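Local coordinates for protein diacylglycerol O-acyltransferase (PDB 6CHJ) that probably transfers acyl groups from acyl-CoA to diacylglycerol or fatty alcohol acceptors, forming triacylglycerols or wax esters, at residues L76-H81 against P113-H118; H106-E111 against Y131-H136; S385-W390 against S416-V421. All blocks are in the same frame, centred on the assembly; numbering follows the deposited sequence.

Contact 1: L76-H81 against P113-H118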
loop_
_atom_site.group_PDB
_atom_site.type_symbol
_atom_site.label_atom_id
_atom_site.label_comp_id
_atom_site.label_asym_id
_atom_site.label_seq_id
_atom_site.Cartn_x
_atom_site.Cartn_y
_atom_site.Cartn_z
ATOM N N LEU B 76 19.903 2.750 4.410
ATOM C CA LEU B 76 18.864 2.147 3.583
ATOM C C LEU B 76 18.690 0.677 3.950
ATOM O O LEU B 76 19.667 -0.064 4.112
ATOM C CB LEU B 76 19.175 2.290 2.087
ATOM C CG LEU B 76 18.176 1.621 1.126
ATOM C CD1 LEU B 76 17.991 2.429 -0.153
ATOM C CD2 LEU B 76 18.589 0.205 0.755
ATOM N N ASP B 77 17.436 0.261 4.063
ATOM C CA ASP B 77 17.064 -1.085 4.489
ATOM C C ASP B 77 16.574 -1.845 3.254
ATOM O O ASP B 77 15.410 -1.708 2.845
ATOM C CB ASP B 77 16.012 -0.973 5.589
ATOM C CG ASP B 77 15.438 -2.312 6.029
ATOM O OD1 ASP B 77 15.591 -3.330 5.330
ATOM O OD2 ASP B 77 14.787 -2.323 7.099
ATOM N N LEU B 78 17.462 -2.665 2.674
ATOM C CA LEU B 78 17.141 -3.258 1.381
ATOM C C LEU B 78 15.924 -4.159 1.470
ATOM O O LEU B 78 15.227 -4.348 0.468
ATOM C CB LEU B 78 18.341 -4.025 0.779
ATOM C CG LEU B 78 17.991 -4.658 -0.579
ATOM C CD1 LEU B 78 17.912 -3.564 -1.629
ATOM C CD2 LEU B 78 18.952 -5.734 -1.023
ATOM N N GLU B 79 15.636 -4.722 2.633
ATOM C CA GLU B 79 14.451 -5.568 2.666
ATOM C C GLU B 79 13.173 -4.760 2.830
ATOM O O GLU B 79 12.069 -5.334 2.769
ATOM C CB GLU B 79 14.556 -6.631 3.758
ATOM C CG GLU B 79 13.737 -7.907 3.464
ATOM C CD GLU B 79 13.721 -8.370 1.981
ATOM O OE1 GLU B 79 14.695 -8.119 1.218
ATOM O OE2 GLU B 79 12.722 -9.025 1.583
ATOM N N HIS B 80 13.293 -3.443 3.016
ATOM C CA HIS B 80 12.124 -2.606 2.785
ATOM C C HIS B 80 11.868 -2.397 1.293
ATOM O O HIS B 80 10.719 -2.476 0.847
ATOM C CB HIS B 80 12.274 -1.248 3.474
ATOM C CG HIS B 80 11.171 -0.302 3.143
ATOM N ND1 HIS B 80 9.927 -0.376 3.741
ATOM C CD2 HIS B 80 11.104 0.706 2.242
ATOM C CE1 HIS B 80 9.148 0.560 3.223
ATOM N NE2 HIS B 80 9.836 1.225 2.310
ATOM N N HIS B 81 12.919 -2.129 0.504
ATOM C CA HIS B 81 12.729 -1.791 -0.905
ATOM C C HIS B 81 12.594 -3.029 -1.802
ATOM O O HIS B 81 11.888 -2.981 -2.815
ATOM C CB HIS B 81 13.884 -0.906 -1.391
ATOM C CG HIS B 81 14.016 0.392 -0.654
ATOM N ND1 HIS B 81 14.674 0.503 0.554
ATOM C CD2 HIS B 81 13.599 1.642 -0.968
ATOM C CE1 HIS B 81 14.646 1.763 0.956
ATOM N NE2 HIS B 81 14.002 2.475 0.051
ATOM N N PRO B 113 14.076 6.460 0.288
ATOM C CA PRO B 113 14.138 6.536 -1.177
ATOM C C PRO B 113 12.940 5.819 -1.778
ATOM O O PRO B 113 12.541 4.746 -1.322
ATOM C CB PRO B 113 15.461 5.837 -1.521
ATOM C CG PRO B 113 15.915 5.188 -0.234
ATOM C CD PRO B 113 15.345 5.994 0.865
ATOM N N MET B 114 12.320 6.448 -2.764
ATOM C CA MET B 114 10.968 6.062 -3.141
ATOM C C MET B 114 10.991 5.099 -4.327
ATOM O O MET B 114 10.541 5.396 -5.437
ATOM C CB MET B 114 10.140 7.306 -3.407
ATOM C CG MET B 114 10.144 8.256 -2.212
ATOM S SD MET B 114 8.950 9.596 -2.338
ATOM C CE MET B 114 10.028 11.011 -2.646
ATOM N N TRP B 115 11.496 3.895 -4.058
ATOM C CA TRP B 115 11.447 2.845 -5.059
ATOM C C TRP B 115 11.171 1.515 -4.378
ATOM O O TRP B 115 11.523 1.316 -3.218
ATOM C CB TRP B 115 12.739 2.778 -5.867
ATOM C CG TRP B 115 13.954 2.465 -5.058
ATOM C CD1 TRP B 115 14.782 3.362 -4.441
ATOM C CD2 TRP B 115 14.500 1.167 -4.792
ATOM N NE1 TRP B 115 15.800 2.702 -3.802
ATOM C CE2 TRP B 115 15.651 1.353 -4.002
ATOM C CE3 TRP B 115 14.123 -0.134 -5.137
ATOM C CZ2 TRP B 115 16.433 0.284 -3.557
ATOM C CZ3 TRP B 115 14.902 -1.194 -4.701
ATOM C CH2 TRP B 115 16.044 -0.977 -3.924
ATOM N N GLU B 116 10.503 0.622 -5.099
ATOM C CA GLU B 116 10.340 -0.759 -4.671
ATOM C C GLU B 116 10.553 -1.660 -5.875
ATOM O O GLU B 116 10.161 -1.307 -6.994
ATOM C CB GLU B 116 8.955 -1.024 -4.092
ATOM C CG GLU B 116 8.648 -0.282 -2.811
ATOM C CD GLU B 116 7.156 -0.182 -2.530
ATOM O OE1 GLU B 116 6.369 -1.017 -3.036
ATOM O OE2 GLU B 116 6.767 0.757 -1.806
ATOM N N VAL B 117 11.165 -2.817 -5.644
ATOM C CA VAL B 117 11.192 -3.904 -6.618
ATOM C C VAL B 117 10.503 -5.113 -5.994
ATOM O O VAL B 117 10.846 -5.527 -4.880
ATOM C CB VAL B 117 12.624 -4.265 -7.050
ATOM C CG1 VAL B 117 12.587 -5.341 -8.111
ATOM C CG2 VAL B 117 13.379 -3.037 -7.525
ATOM N N HIS B 118 9.549 -5.683 -6.720
ATOM C CA HIS B 118 8.768 -6.822 -6.261
ATOM C C HIS B 118 9.065 -8.005 -7.181
ATOM O O HIS B 118 8.643 -8.021 -8.345
ATOM C CB HIS B 118 7.276 -6.479 -6.255
ATOM C CG HIS B 118 6.884 -5.458 -5.227
ATOM N ND1 HIS B 118 5.976 -5.724 -4.223
ATOM C CD2 HIS B 118 7.272 -4.167 -5.052
ATOM C CE1 HIS B 118 5.826 -4.648 -3.470
ATOM N NE2 HIS B 118 6.601 -3.690 -3.952
#
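Hydrogen bonds fix the backbone and ring of His81. Val117 N donates to His81 O at 2.9 Å, in the carbonyl plane (159° at the hydrogen). His81 ND1 bonds Asp77 O at 3.3 Å from above the carbonyl plane. His81 NE2 makes a weak bond to Pro113 O, 3.0 Å away. Trp115 NE1 bonds Phe57 O.

Trp115 CG sits between the backbone N and the carbonyl carbon, the crowded position (chi1 62°), which turns the indole face to His81. The His81 ring and the Trp115 five-membered ring form an offset stack, centroids 4.5 Å apart and planes at 27°. His81 CB makes a CH-pi contact over the indole six-membered ring. An alanine at Trp115 removes the stack, the CH-pi contact and the bond to Phe57 O, and would probably leave His81 less firmly held.

Apolar side chains pack round both rings. Leu76 CD1 lies over one His81 face, offset toward the rim, and touches Pro113 CG at 3.5 Å. Leu78 CD1 meets the indole edge at Trp115 CH2, 3.9 Å away.

Helix 78-81 is thus pinned beside strand 115-121. With a carbonyl at each ring nitrogen, His81 may be biased toward protonation, though one bond is weak.

Contact 2: H106-E111 against Y131-H136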
loop_
_atom_site.group_PDB
_atom_site.type_symbol
_atom_site.label_atom_id
_atom_site.label_comp_id
_atom_site.label_asym_id
_atom_site.label_seq_id
_atom_site.Cartn_x
_atom_site.Cartn_y
_atom_site.Cartn_z
ATOM N N HIS B 106 -0.823 1.534 -3.684
ATOM C CA HIS B 106 -0.314 1.954 -2.380
ATOM C C HIS B 106 0.646 3.130 -2.496
ATOM O O HIS B 106 1.631 3.068 -3.246
ATOM C CB HIS B 106 0.404 0.796 -1.686
ATOM C CG HIS B 106 -0.445 -0.422 -1.524
ATOM N ND1 HIS B 106 -1.768 -0.363 -1.136
ATOM C CD2 HIS B 106 -0.170 -1.732 -1.733
ATOM C CE1 HIS B 106 -2.266 -1.584 -1.097
ATOM N NE2 HIS B 106 -1.320 -2.432 -1.463
ATOM N N LEU B 107 0.355 4.184 -1.728
ATOM C CA LEU B 107 1.292 5.282 -1.499
ATOM C C LEU B 107 2.656 4.777 -1.060
ATOM O O LEU B 107 2.765 3.854 -0.245
ATOM C CB LEU B 107 0.753 6.210 -0.411
ATOM C CG LEU B 107 -0.295 7.242 -0.801
ATOM C CD1 LEU B 107 -0.574 8.122 0.400
ATOM C CD2 LEU B 107 0.115 8.078 -2.029
ATOM N N MET B 108 3.703 5.402 -1.577
ATOM C CA MET B 108 5.040 5.085 -1.110
ATOM C C MET B 108 5.388 5.953 0.092
ATOM O O MET B 108 4.860 7.046 0.271
ATOM C CB MET B 108 6.080 5.291 -2.208
ATOM C CG MET B 108 5.650 4.837 -3.551
ATOM S SD MET B 108 6.975 4.846 -4.760
ATOM C CE MET B 108 8.015 3.564 -4.023
ATOM N N ASP B 109 6.315 5.455 0.902
ATOM C CA ASP B 109 6.772 6.150 2.102
ATOM C C ASP B 109 7.772 7.240 1.725
ATOM O O ASP B 109 8.823 6.947 1.144
ATOM C CB ASP B 109 7.410 5.130 3.037
ATOM C CG ASP B 109 7.813 5.710 4.369
ATOM O OD1 ASP B 109 7.398 6.838 4.747
ATOM O OD2 ASP B 109 8.552 4.984 5.054
ATOM N N ARG B 110 7.471 8.491 2.070
ATOM C CA ARG B 110 8.350 9.586 1.657
ATOM C C ARG B 110 9.639 9.668 2.467
ATOM O O ARG B 110 10.579 10.348 2.038
ATOM C CB ARG B 110 7.611 10.917 1.740
ATOM C CG ARG B 110 6.961 11.303 0.427
ATOM C CD ARG B 110 6.291 12.653 0.498
ATOM N NE ARG B 110 5.347 12.761 -0.598
ATOM C CZ ARG B 110 4.596 13.819 -0.862
ATOM N NH1 ARG B 110 4.658 14.902 -0.090
ATOM N NH2 ARG B 110 3.786 13.783 -1.920
ATOM N N GLU B 111 9.711 8.995 3.613
ATOM C CA GLU B 111 10.881 9.072 4.471
ATOM C C GLU B 111 12.026 8.161 4.016
ATOM O O GLU B 111 13.118 8.225 4.600
ATOM C CB GLU B 111 10.475 8.759 5.914
ATOM C CG GLU B 111 9.722 9.910 6.617
ATOM C CD GLU B 111 10.618 10.723 7.557
ATOM O OE1 GLU B 111 10.474 10.610 8.798
ATOM O OE2 GLU B 111 11.480 11.473 7.053
ATOM N N TYR B 131 7.893 -6.524 -10.598
ATOM C CA TYR B 131 7.105 -5.301 -10.536
ATOM C C TYR B 131 7.917 -4.245 -9.813
ATOM O O TYR B 131 8.182 -4.381 -8.612
ATOM C CB TYR B 131 5.757 -5.496 -9.850
ATOM C CG TYR B 131 5.107 -4.147 -9.562
ATOM C CD1 TYR B 131 4.544 -3.375 -10.595
ATOM C CD2 TYR B 131 5.118 -3.624 -8.275
ATOM C CE1 TYR B 131 3.984 -2.136 -10.339
ATOM C CE2 TYR B 131 4.574 -2.381 -8.002
ATOM C CZ TYR B 131 4.004 -1.640 -9.028
ATOM O OH TYR B 131 3.466 -0.433 -8.696
ATOM N N THR B 132 8.261 -3.177 -10.530
ATOM C CA THR B 132 9.076 -2.083 -10.024
ATOM C C THR B 132 8.234 -0.823 -9.897
ATOM O O THR B 132 7.460 -0.501 -10.795
ATOM C CB THR B 132 10.263 -1.825 -10.955
ATOM O OG1 THR B 132 10.987 -3.047 -11.128
ATOM C CG2 THR B 132 11.196 -0.771 -10.391
ATOM N N LYS B 133 8.398 -0.105 -8.788
ATOM C CA LYS B 133 7.603 1.082 -8.477
ATOM C C LYS B 133 8.573 2.191 -8.113
ATOM O O LYS B 133 9.354 2.035 -7.168
ATOM C CB LYS B 133 6.641 0.795 -7.307
ATOM C CG LYS B 133 5.764 1.956 -6.864
ATOM C CD LYS B 133 5.182 1.786 -5.460
ATOM C CE LYS B 133 4.468 0.452 -5.254
ATOM N NZ LYS B 133 3.187 0.680 -4.502
ATOM N N VAL B 134 8.546 3.304 -8.850
ATOM C CA VAL B 134 9.393 4.450 -8.518
ATOM C C VAL B 134 8.560 5.721 -8.544
ATOM O O VAL B 134 7.723 5.905 -9.433
ATOM C CB VAL B 134 10.605 4.594 -9.464
ATOM C CG1 VAL B 134 11.521 5.730 -8.982
ATOM C CG2 VAL B 134 11.388 3.296 -9.518
ATOM N N HIS B 135 8.809 6.608 -7.585
ATOM C CA HIS B 135 8.084 7.868 -7.545
ATOM C C HIS B 135 8.549 8.811 -8.655
ATOM O O HIS B 135 9.747 8.956 -8.909
ATOM C CB HIS B 135 8.251 8.539 -6.185
ATOM C CG HIS B 135 7.181 9.546 -5.892
ATOM N ND1 HIS B 135 7.270 10.861 -6.295
ATOM C CD2 HIS B 135 5.977 9.417 -5.286
ATOM C CE1 HIS B 135 6.181 11.507 -5.918
ATOM N NE2 HIS B 135 5.376 10.652 -5.312
ATOM N N HIS B 136 7.584 9.475 -9.304
ATOM C CA HIS B 136 7.901 10.382 -10.409
ATOM C C HIS B 136 8.791 11.550 -9.970
ATOM O O HIS B 136 9.581 12.058 -10.774
ATOM C CB HIS B 136 6.605 10.903 -11.048
ATOM C CG HIS B 136 6.734 11.252 -12.502
ATOM N ND1 HIS B 136 7.416 12.364 -12.951
ATOM C CD2 HIS B 136 6.247 10.641 -13.609
ATOM C CE1 HIS B 136 7.354 12.416 -14.269
ATOM N NE2 HIS B 136 6.649 11.383 -14.694
#
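Met108 and Lys133 reach toward each other and meet tip to tip. Both side chains set out toward the opposite segment. The Met108 side chain leaves with CG anti to its carbonyl carbon and bends at chi3 (65°). This bend brings the whole thioether against the lysine chain. Met108 SD lies 3.6 Å from Lys133 CD, and Met108 CE comes within 3.7 Å of Lys133 O. The sulfur also faces the next part of the strand, 3.8 Å from His135 N.

Lys133 starts with CG anti to its backbone N, then bends at chi3 (-52°) and chi4. The bends carry the ammonium past the methionine to the loop backbone. There Lys133 NZ donates to His106 O at 3.1 Å. The nitrogen lies in the carbonyl plane, on a lone pair of the oxygen. Glu103 O takes a second bond from NZ, and Glu116 forms a long, weak ion pair with it. The ammonium is probably satisfied largely by main-chain oxygens. The aliphatic part is packed by Met108, and Lys133 CE sits at the edge of the Tyr131 ring, in its plane.

His135 CB lies 4.2 Å from Met108 SD. The His135 ring is held by Ser137 N at ND1 and, at NE2, by Glu15, whose salt bridge with Arg110 ties both segments to one carboxylate. His135 and His136 begin the HHxxxDG signature of CoA-dependent acyltransferases, so the contact lies where strand 127-135 runs into that motif.

The loop 106-111 follows helix 93-105 and leads toward strand 115-121. It lies over strand 127-135, which is flanked in the sheet by strands 115-121 and 22-30. His22 of strand 22-30 touches both Met108 and Lys133, while His106 stacks on His106 of the second subunit.

Contact 3: S385-W390 against S416-V421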
loop_
_atom_site.group_PDB
_atom_site.type_symbol
_atom_site.label_atom_id
_atom_site.label_comp_id
_atom_site.label_asym_id
_atom_site.label_seq_id
_atom_site.Cartn_x
_atom_site.Cartn_y
_atom_site.Cartn_z
ATOM N N SER B 385 14.762 -2.971 -29.633
ATOM C CA SER B 385 14.397 -3.598 -30.900
ATOM C C SER B 385 14.740 -5.080 -30.988
ATOM O O SER B 385 14.390 -5.711 -31.992
ATOM C CB SER B 385 15.069 -2.861 -32.063
ATOM O OG SER B 385 16.350 -2.382 -31.696
ATOM N N ARG B 386 15.402 -5.653 -29.987
ATOM C CA ARG B 386 15.897 -7.023 -30.043
ATOM C C ARG B 386 15.650 -7.710 -28.704
ATOM O O ARG B 386 15.520 -7.039 -27.676
ATOM C CB ARG B 386 17.392 -7.056 -30.392
ATOM C CG ARG B 386 17.710 -6.383 -31.733
ATOM C CD ARG B 386 19.151 -6.528 -32.138
ATOM N NE ARG B 386 20.038 -5.823 -31.222
ATOM C CZ ARG B 386 20.436 -4.573 -31.402
ATOM N NH1 ARG B 386 20.012 -3.899 -32.461
ATOM N NH2 ARG B 386 21.250 -4.000 -30.525
ATOM N N PRO B 387 15.579 -9.048 -28.691
ATOM C CA PRO B 387 15.273 -9.754 -27.438
ATOM C C PRO B 387 16.326 -9.502 -26.366
ATOM O O PRO B 387 17.477 -9.145 -26.644
ATOM C CB PRO B 387 15.238 -11.232 -27.852
ATOM C CG PRO B 387 14.940 -11.209 -29.301
ATOM C CD PRO B 387 15.639 -9.977 -29.831
ATOM N N LEU B 388 15.903 -9.676 -25.114
ATOM C CA LEU B 388 16.722 -9.293 -23.974
ATOM C C LEU B 388 16.636 -10.373 -22.906
ATOM O O LEU B 388 15.725 -11.207 -22.894
ATOM C CB LEU B 388 16.310 -7.926 -23.415
ATOM C CG LEU B 388 16.697 -6.725 -24.278
ATOM C CD1 LEU B 388 16.196 -5.417 -23.686
ATOM C CD2 LEU B 388 18.196 -6.694 -24.459
ATOM N N TYR B 389 17.636 -10.371 -22.027
ATOM C CA TYR B 389 17.765 -11.384 -20.990
ATOM C C TYR B 389 18.302 -10.725 -19.734
ATOM O O TYR B 389 19.097 -9.781 -19.809
ATOM C CB TYR B 389 18.699 -12.549 -21.415
ATOM C CG TYR B 389 18.362 -13.144 -22.769
ATOM C CD1 TYR B 389 18.743 -12.501 -23.947
ATOM C CD2 TYR B 389 17.640 -14.331 -22.874
ATOM C CE1 TYR B 389 18.421 -13.014 -25.181
ATOM C CE2 TYR B 389 17.319 -14.859 -24.119
ATOM C CZ TYR B 389 17.711 -14.188 -25.264
ATOM O OH TYR B 389 17.404 -14.684 -26.504
ATOM N N TRP B 390 17.830 -11.207 -18.585
ATOM C CA TRP B 390 18.439 -10.933 -17.286
ATOM C C TRP B 390 19.056 -12.245 -16.835
ATOM O O TRP B 390 18.331 -13.222 -16.620
ATOM C CB TRP B 390 17.422 -10.430 -16.261
ATOM C CG TRP B 390 18.034 -9.708 -15.061
ATOM C CD1 TRP B 390 19.166 -8.922 -15.051
ATOM C CD2 TRP B 390 17.526 -9.686 -13.715
ATOM N NE1 TRP B 390 19.388 -8.425 -13.781
ATOM C CE2 TRP B 390 18.400 -8.882 -12.946
ATOM C CE3 TRP B 390 16.416 -10.270 -13.085
ATOM C CZ2 TRP B 390 18.198 -8.653 -11.584
ATOM C CZ3 TRP B 390 16.219 -10.044 -11.731
ATOM C CH2 TRP B 390 17.108 -9.244 -10.996
ATOM N N SER B 416 7.104 -0.618 -27.080
ATOM C CA SER B 416 7.382 -1.742 -27.952
ATOM C C SER B 416 8.608 -2.473 -27.437
ATOM O O SER B 416 9.498 -1.884 -26.805
ATOM C CB SER B 416 7.579 -1.309 -29.418
ATOM O OG SER B 416 8.435 -0.187 -29.522
ATOM N N TYR B 417 8.618 -3.775 -27.680
ATOM C CA TYR B 417 9.752 -4.630 -27.343
ATOM C C TYR B 417 9.837 -5.671 -28.448
ATOM O O TYR B 417 8.940 -6.511 -28.569
ATOM C CB TYR B 417 9.583 -5.274 -25.957
ATOM C CG TYR B 417 10.470 -6.488 -25.649
ATOM C CD1 TYR B 417 11.864 -6.422 -25.746
ATOM C CD2 TYR B 417 9.906 -7.689 -25.226
ATOM C CE1 TYR B 417 12.661 -7.534 -25.446
ATOM C CE2 TYR B 417 10.686 -8.796 -24.935
ATOM C CZ TYR B 417 12.061 -8.719 -25.042
ATOM O OH TYR B 417 12.830 -9.831 -24.737
ATOM N N ASN B 418 10.883 -5.573 -29.272
ATOM C CA ASN B 418 11.190 -6.556 -30.309
ATOM C C ASN B 418 9.969 -6.876 -31.170
ATOM O O ASN B 418 9.485 -6.022 -31.913
ATOM C CB ASN B 418 11.759 -7.833 -29.671
ATOM C CG ASN B 418 12.359 -8.795 -30.703
ATOM O OD1 ASN B 418 13.299 -8.447 -31.426
ATOM N ND2 ASN B 418 11.805 -10.003 -30.777
ATOM N N ASP B 419 9.442 -8.096 -31.043
ATOM C CA ASP B 419 8.363 -8.598 -31.891
ATOM C C ASP B 419 7.044 -7.858 -31.724
ATOM O O ASP B 419 6.160 -8.034 -32.568
ATOM C CB ASP B 419 8.084 -10.074 -31.591
ATOM C CG ASP B 419 9.085 -11.004 -32.226
ATOM O OD1 ASP B 419 9.197 -12.157 -31.750
ATOM O OD2 ASP B 419 9.756 -10.590 -33.198
ATOM N N GLN B 420 6.857 -7.089 -30.649
ATOM C CA GLN B 420 5.503 -6.828 -30.185
ATOM C C GLN B 420 5.343 -5.383 -29.713
ATOM O O GLN B 420 6.311 -4.647 -29.506
ATOM C CB GLN B 420 5.117 -7.826 -29.077
ATOM C CG GLN B 420 6.020 -7.756 -27.831
ATOM C CD GLN B 420 6.148 -9.083 -27.092
ATOM O OE1 GLN B 420 6.318 -10.143 -27.704
ATOM N NE2 GLN B 420 6.085 -9.026 -25.761
ATOM N N VAL B 421 4.083 -4.988 -29.559
ATOM C CA VAL B 421 3.698 -3.696 -28.999
ATOM C C VAL B 421 2.973 -3.970 -27.686
ATOM O O VAL B 421 2.117 -4.865 -27.613
ATOM C CB VAL B 421 2.833 -2.879 -29.990
ATOM C CG1 VAL B 421 2.029 -1.807 -29.289
ATOM C CG2 VAL B 421 3.725 -2.227 -31.039
#
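This is a partly buried contact between a connecting segment and the tip of a beta hairpin, at the junction of the two large sheets. Residues 385-390 lead into strand 389-390, at one margin of the first sheet. Residues 416-421 join strands 410-417 and 420-428 of the second.

Tyr417 carries the polar link. Its CG is anti to the backbone N (chi1 163°), which sends the ring across to the other segment. Leu388 N donates to Tyr417 OH at 3.1 Å, with an N-H...O angle of 149°, approaching near the ring plane. The same hydroxyl bonds Leu395 O, so it is gripped from two sides. Leu388 CB packs 4.2 Å from Tyr417 CE1.

Asn418 leans obliquely on Pro387. Its OD1 sits 3.2 Å from Pro387 CD, while ND2 is 3.7 Å from Pro387 CG. OD1 also lies 3.0 Å from Ser385 O. Both are acceptors, so that approach is no bond. Arg386 forms a salt bridge with Glu154, outside the two segments.

Tyr417 to Gln420 form a type II' turn, closed by backbone bonds in both directions between its end residues. This is a classic two-residue beta hairpin. It packs against the crossover segment by which the C-terminal half adds strands 389-390 and 393-401 to the N-terminal sheet, as in CoA-dependent acyltransferases.

Overall arrangement
Contacts 1 and 2 are buried and interlocked. They meet along neighbouring strands 115-121 and 127-135, where Glu116 N and Lys133 O are 2.8 Å apart, and Met108 CE packs on the backbone at Met114 and Trp115. Both also touch the second subunit. Contact 3 is more exposed, and its centre lies about 26 to 27 Å from their centres. All three reach the same sheet: contact 1 lies next to outermost strand 82-86, and contact 3 includes the other, 389-390. Their chemistry differs accordingly. Stacked rings dominate contact 1, a buried ammonium and a thioether contact 2, and a tyrosine hydroxyl with turn packing contact 3.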